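PDB 4APM: apical membrane antigen 1, which probably takes part in the moving junction through which this apicomplexan parasite, Babesia divergens, invades its host cell, and binds calcium. Local coordinates for residues A225-G230 with E331-L336; N232-A237 with N366-P371. All blocks are in the same frame, centred on the assembly; numbering follows the deposited sequence.

Contact 1 of 2, residues A225-G230 with E331-L336; sequences AIFGRG and ETPNCL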
loop_
_atom_site.group_PDB
_atom_site.type_symbol
_atom_site.label_atom_id
_atom_site.label_comp_id
_atom_site.label_asym_id
_atom_site.label_seq_id
_atom_site.Cartn_x
_atom_site.Cartn_y
_atom_site.Cartn_z
ATOM N N ALA A 225 -11.697 -10.732 0.505
ATOM C CA ALA A 225 -10.465 -11.426 0.939
ATOM C C ALA A 225 -10.039 -11.033 2.328
ATOM O O ALA A 225 -10.121 -9.857 2.716
ATOM C CB ALA A 225 -9.325 -11.164 -0.041
ATOM N N ILE A 226 -9.532 -12.024 3.046
ATOM C CA ILE A 226 -8.885 -11.839 4.323
ATOM C C ILE A 226 -7.471 -12.397 4.163
ATOM O O ILE A 226 -7.290 -13.471 3.581
ATOM C CB ILE A 226 -9.569 -12.675 5.414
ATOM C CG1 ILE A 226 -11.007 -12.212 5.647
ATOM C CG2 ILE A 226 -8.750 -12.672 6.708
ATOM C CD1 ILE A 226 -11.808 -13.193 6.477
ATOM N N PHE A 227 -6.479 -11.653 4.647
ATOM C CA PHE A 227 -5.068 -12.086 4.603
ATOM C C PHE A 227 -4.812 -13.260 5.552
ATOM O O PHE A 227 -5.239 -13.222 6.700
ATOM C CB PHE A 227 -4.158 -10.933 5.042
ATOM C CG PHE A 227 -4.021 -9.845 4.031
ATOM C CD1 PHE A 227 -3.562 -10.128 2.753
ATOM C CD2 PHE A 227 -4.258 -8.517 4.385
ATOM C CE1 PHE A 227 -3.387 -9.124 1.822
ATOM C CE2 PHE A 227 -4.047 -7.507 3.460
ATOM C CZ PHE A 227 -3.623 -7.811 2.170
ATOM N N GLY A 228 -4.048 -14.252 5.101
ATOM C CA GLY A 228 -3.682 -15.370 5.963
ATOM C C GLY A 228 -2.264 -15.873 5.750
ATOM O O GLY A 228 -1.560 -15.429 4.836
ATOM N N ARG A 229 -1.851 -16.819 6.586
ATOM C CA ARG A 229 -0.677 -17.632 6.288
ATOM C C ARG A 229 -1.020 -19.116 6.270
ATOM O O ARG A 229 -1.877 -19.587 7.034
ATOM C CB ARG A 229 0.467 -17.349 7.286
ATOM C CG ARG A 229 1.037 -15.923 7.185
ATOM C CD ARG A 229 2.080 -15.628 8.258
ATOM N NE ARG A 229 3.184 -16.584 8.209
ATOM C CZ ARG A 229 4.126 -16.605 7.265
ATOM N NH1 ARG A 229 4.113 -15.719 6.282
ATOM N NH2 ARG A 229 5.090 -17.514 7.313
ATOM N N GLY A 230 -0.353 -19.848 5.387
ATOM C CA GLY A 230 -0.529 -21.286 5.292
ATOM C C GLY A 230 -0.233 -21.958 6.612
ATOM O O GLY A 230 0.739 -21.614 7.298
ATOM N N GLU A 331 2.335 -9.406 10.212
ATOM C CA GLU A 331 2.992 -10.569 9.640
ATOM C C GLU A 331 2.757 -10.570 8.142
ATOM O O GLU A 331 1.688 -10.139 7.665
ATOM C CB GLU A 331 2.439 -11.863 10.253
ATOM C CG GLU A 331 2.630 -11.984 11.764
ATOM C CD GLU A 331 1.857 -13.160 12.367
ATOM O OE1 GLU A 331 1.566 -14.143 11.629
ATOM O OE2 GLU A 331 1.533 -13.099 13.580
ATOM N N THR A 332 3.724 -11.100 7.405
ATOM C CA THR A 332 3.652 -11.109 5.955
ATOM C C THR A 332 2.601 -12.119 5.499
ATOM O O THR A 332 2.654 -13.270 5.882
ATOM C CB THR A 332 5.023 -11.449 5.344
ATOM O OG1 THR A 332 5.973 -10.449 5.716
ATOM C CG2 THR A 332 4.943 -11.499 3.833
ATOM N N PRO A 333 1.594 -11.677 4.734
ATOM C CA PRO A 333 0.624 -12.671 4.266
ATOM C C PRO A 333 1.224 -13.528 3.154
ATOM O O PRO A 333 2.056 -13.034 2.370
ATOM C CB PRO A 333 -0.511 -11.817 3.694
ATOM C CG PRO A 333 -0.288 -10.438 4.229
ATOM C CD PRO A 333 1.187 -10.300 4.411
ATOM N N ASN A 334 0.811 -14.793 3.085
ATOM C CA ASN A 334 1.199 -15.667 1.965
ATOM C C ASN A 334 0.037 -16.513 1.417
ATOM O O ASN A 334 0.239 -17.372 0.551
ATOM C CB ASN A 334 2.433 -16.544 2.306
ATOM C CG ASN A 334 2.142 -17.597 3.374
ATOM O OD1 ASN A 334 1.001 -18.029 3.540
ATOM N ND2 ASN A 334 3.182 -18.012 4.105
ATOM N N CYS A 335 -1.180 -16.213 1.880
ATOM C CA CYS A 335 -2.411 -16.696 1.228
ATOM C C CYS A 335 -3.617 -15.836 1.614
ATOM O O CYS A 335 -3.536 -14.982 2.515
ATOM C CB CYS A 335 -2.677 -18.137 1.633
ATOM S SG CYS A 335 -2.867 -18.276 3.421
ATOM N N LEU A 336 -4.741 -16.083 0.950
ATOM C CA LEU A 336 -5.978 -15.357 1.219
ATOM C C LEU A 336 -7.085 -16.365 1.585
ATOM O O LEU A 336 -7.040 -17.510 1.156
ATOM C CB LEU A 336 -6.394 -14.531 -0.010
ATOM C CG LEU A 336 -5.423 -13.497 -0.603
ATOM C CD1 LEU A 336 -6.063 -12.785 -1.783
ATOM C CD2 LEU A 336 -4.954 -12.486 0.433
#
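Phe227 and Pro333 pack tightly on the buried side of this contact: Pro333 CG lies over one face of the phenyl ring, 4.0 Å from its centroid, in a CH-pi contact. Leu336 runs side by side with Phe227 and brings CD2 to within 3.6 Å of Phe227 CD1, while its other methyl, CD1, meets Ala225 CB. Phe227 CG stands beside its own backbone N (chi1 -73°), on the sheet face it shares with Leu336. On the opposite face Cys335 SG presses to 3.4 Å from Gly228 C, against a residue without a side chain. The backbones pair antiparallel where strand 335-339, outermost in the mixed sheet, meets strand 225-231, and a classic beta bulge sets Asn334 and Cys335 both facing Gly228. Gly228 O takes two N-H groups, from Asn334 N at 3.0 Å, nearly along the C=O axis, and from Cys335 N at 3.1 Å, well above the carbonyl plane; Gly228 N donates to Cys335 O at 2.7 Å. Toward solvent, among partly exposed residues, polar groups take over. Asn334 OD1 receives Gly230 N through an in-plane lone pair (2.9 Å), and Asn334 ND2 sits over one face of the Arg229 guanidinium. Arg229 NH1 donates to Thr332 O at 2.9 Å, the oxygen lying close to the guanidinium plane. Glu331 OE1 lies near Arg229 NE but too far for a salt bridge. Helix 8-16 lies against Pro333 and Leu336 through Met16, strand 342-346 packs on Ala225 and Phe227, and from strand 316-320 Trp316 meets the Phe227 ring edge-to-face.

Contact 2 of 2, residues N232-A237 with N366-P371; sequences NGSCVA and NGYIEP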
loop_
_atom_site.group_PDB
_atom_site.type_symbol
_atom_site.label_atom_id
_atom_site.label_comp_id
_atom_site.label_asym_id
_atom_site.label_seq_id
_atom_site.Cartn_x
_atom_site.Cartn_y
_atom_site.Cartn_z
ATOM N N ASN A 232 -0.887 -26.175 8.037
ATOM C CA ASN A 232 -1.498 -27.505 8.052
ATOM C C ASN A 232 -2.457 -27.715 6.892
ATOM O O ASN A 232 -3.525 -28.296 7.069
ATOM C CB ASN A 232 -2.234 -27.738 9.374
ATOM C CG ASN A 232 -1.296 -28.080 10.513
ATOM O OD1 ASN A 232 -1.706 -28.679 11.506
ATOM N ND2 ASN A 232 -0.024 -27.719 10.366
ATOM N N GLY A 233 -2.102 -27.184 5.725
ATOM C CA GLY A 233 -2.851 -27.441 4.489
ATOM C C GLY A 233 -4.064 -26.541 4.291
ATOM O O GLY A 233 -4.852 -26.738 3.369
ATOM N N SER A 234 -4.212 -25.551 5.162
ATOM C CA SER A 234 -5.257 -24.555 5.013
ATOM C C SER A 234 -4.651 -23.149 5.040
ATOM O O SER A 234 -3.491 -22.963 5.424
ATOM C CB SER A 234 -6.279 -24.705 6.135
ATOM O OG SER A 234 -7.067 -25.858 5.941
ATOM N N CYS A 235 -5.445 -22.161 4.655
ATOM C CA CYS A 235 -5.056 -20.778 4.835
ATOM C C CYS A 235 -5.725 -20.247 6.098
ATOM O O CYS A 235 -6.965 -20.276 6.218
ATOM C CB CYS A 235 -5.434 -19.946 3.597
ATOM S SG CYS A 235 -4.918 -18.203 3.693
ATOM N N VAL A 236 -4.910 -19.824 7.067
ATOM C CA VAL A 236 -5.436 -19.329 8.348
ATOM C C VAL A 236 -5.310 -17.790 8.461
ATOM O O VAL A 236 -4.232 -17.233 8.273
ATOM C CB VAL A 236 -4.732 -20.011 9.562
ATOM C CG1 VAL A 236 -5.313 -19.517 10.881
ATOM C CG2 VAL A 236 -4.836 -21.528 9.474
ATOM N N ALA A 237 -6.422 -17.120 8.771
ATOM C CA ALA A 237 -6.446 -15.681 8.993
ATOM C C ALA A 237 -5.349 -15.253 9.963
ATOM O O ALA A 237 -5.161 -15.881 11.022
ATOM C CB ALA A 237 -7.811 -15.253 9.514
ATOM N N ASN A 366 -8.683 -24.313 1.319
ATOM C CA ASN A 366 -9.555 -24.139 2.476
ATOM C C ASN A 366 -9.050 -23.027 3.446
ATOM O O ASN A 366 -7.874 -23.011 3.822
ATOM C CB ASN A 366 -9.715 -25.480 3.217
ATOM C CG ASN A 366 -10.557 -25.355 4.477
ATOM O OD1 ASN A 366 -11.773 -25.173 4.403
ATOM N ND2 ASN A 366 -9.900 -25.370 5.637
ATOM N N GLY A 367 -9.936 -22.111 3.840
ATOM C CA GLY A 367 -9.534 -21.006 4.714
ATOM C C GLY A 367 -10.262 -20.951 6.048
ATOM O O GLY A 367 -11.460 -21.258 6.120
ATOM N N TYR A 368 -9.546 -20.561 7.106
ATOM C CA TYR A 368 -10.194 -20.129 8.350
ATOM C C TYR A 368 -10.334 -18.624 8.384
ATOM O O TYR A 368 -9.340 -17.917 8.257
ATOM C CB TYR A 368 -9.411 -20.610 9.568
ATOM C CG TYR A 368 -9.403 -22.104 9.684
ATOM C CD1 TYR A 368 -8.674 -22.883 8.784
ATOM C CD2 TYR A 368 -10.216 -22.754 10.615
ATOM C CE1 TYR A 368 -8.707 -24.267 8.842
ATOM C CE2 TYR A 368 -10.240 -24.135 10.698
ATOM C CZ TYR A 368 -9.483 -24.888 9.805
ATOM O OH TYR A 368 -9.516 -26.263 9.863
ATOM N N ILE A 369 -11.569 -18.133 8.521
ATOM C CA ILE A 369 -11.812 -16.689 8.584
ATOM C C ILE A 369 -11.295 -16.013 9.873
ATOM O O ILE A 369 -10.882 -14.851 9.842
ATOM C CB ILE A 369 -13.299 -16.319 8.360
ATOM C CG1 ILE A 369 -14.191 -16.900 9.455
ATOM C CG2 ILE A 369 -13.765 -16.719 6.966
ATOM C CD1 ILE A 369 -15.582 -16.305 9.481
ATOM N N GLU A 370 -11.352 -16.726 10.999
ATOM C CA GLU A 370 -10.939 -16.169 12.293
ATOM C C GLU A 370 -9.498 -16.542 12.586
ATOM O O GLU A 370 -9.097 -17.687 12.398
ATOM C CB GLU A 370 -11.826 -16.685 13.440
ATOM C CG GLU A 370 -13.130 -15.936 13.659
ATOM C CD GLU A 370 -12.923 -14.539 14.215
ATOM O OE1 GLU A 370 -12.274 -14.402 15.280
ATOM O OE2 GLU A 370 -13.416 -13.574 13.588
ATOM N N PRO A 371 -8.719 -15.577 13.093
ATOM C CA PRO A 371 -7.382 -15.821 13.620
ATOM C C PRO A 371 -7.350 -16.885 14.711
ATOM O O PRO A 371 -8.388 -17.300 15.214
ATOM C CB PRO A 371 -7.006 -14.470 14.223
ATOM C CG PRO A 371 -7.763 -13.477 13.410
ATOM C CD PRO A 371 -9.072 -14.148 13.122
HETATM O O HOH W 1 -6.487 -26.390 1.430
#
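Cys235 N donates to Asn366 O across 2.7 Å, opening a short parallel pairing of strands 234-237 and 367-368 inside a mixed beta sheet. Cys235 O then receives Tyr368 N, also at 2.7 Å, and Ala237 N returns to Tyr368 O at 3.1 Å, so the bonds alternate in direction as in parallel sheets. Gly367 CA approaches Cys235 O as well, adding a CA-H...O contact to the carbonyl already held by Tyr368 N. Beside this backbone pairing runs a side-chain bond: Asn366 ND2 points almost straight at Ser234 OG (2.9 Å, 172° at the hydrogen), and the hydroxyl oxygen lies in the amide plane. The other end of the amide, OD1, accepts Lys396 N, so both ends are held and the orientation of the group is fixed. A water links the two segments ahead of Ser234, donating to Gly233 O and accepting from Asn366 N. Tyr368 shares a sheet face with Val236. Its CE1 edge meets Ser234 CB at 3.7 Å in the ring plane, and Val236 CG2 comes obliquely to CD1. Thr387, from the next strand of the sheet, also touches Tyr368, and Arg372 makes a cation-pi contact with its ring. On the other face, Cys235 SG, anti to its backbone N (chi1 -177°), is placed for the disulfide to Cys335 SG. Past Tyr368, residues 369-371 leave the strand and turn round Ala237: Ala237 CB touches Ile369 O at 3.1 Å and Pro371 CD at 4.0 Å, and Pro371 CA rests 3.4 Å from Ala237 O.

Overall arrangement
Contacts 1 and 2 lie with their centres about 9 Å apart in one mixed sheet of the AMA1 ectodomain, away from the calcium site. Strands 225-231 and 234-237 follow one another in the chain and are antiparallel neighbours near one edge of the sheet, whose outermost strand there is 335-339; strand 367-368 flanks 234-237 on its other side, giving the local order 335-339, 225-231, 234-237, 367-368. The segments alternate along the sequence, so a hairpin is joined on its two outer sides by later parts of the chain. The Cys235-Cys335 disulfide spans the intervening strand 225-231, tying the two contacts together covalently, and a probable Arg229 N to Val236 O bond reinforces the hairpin.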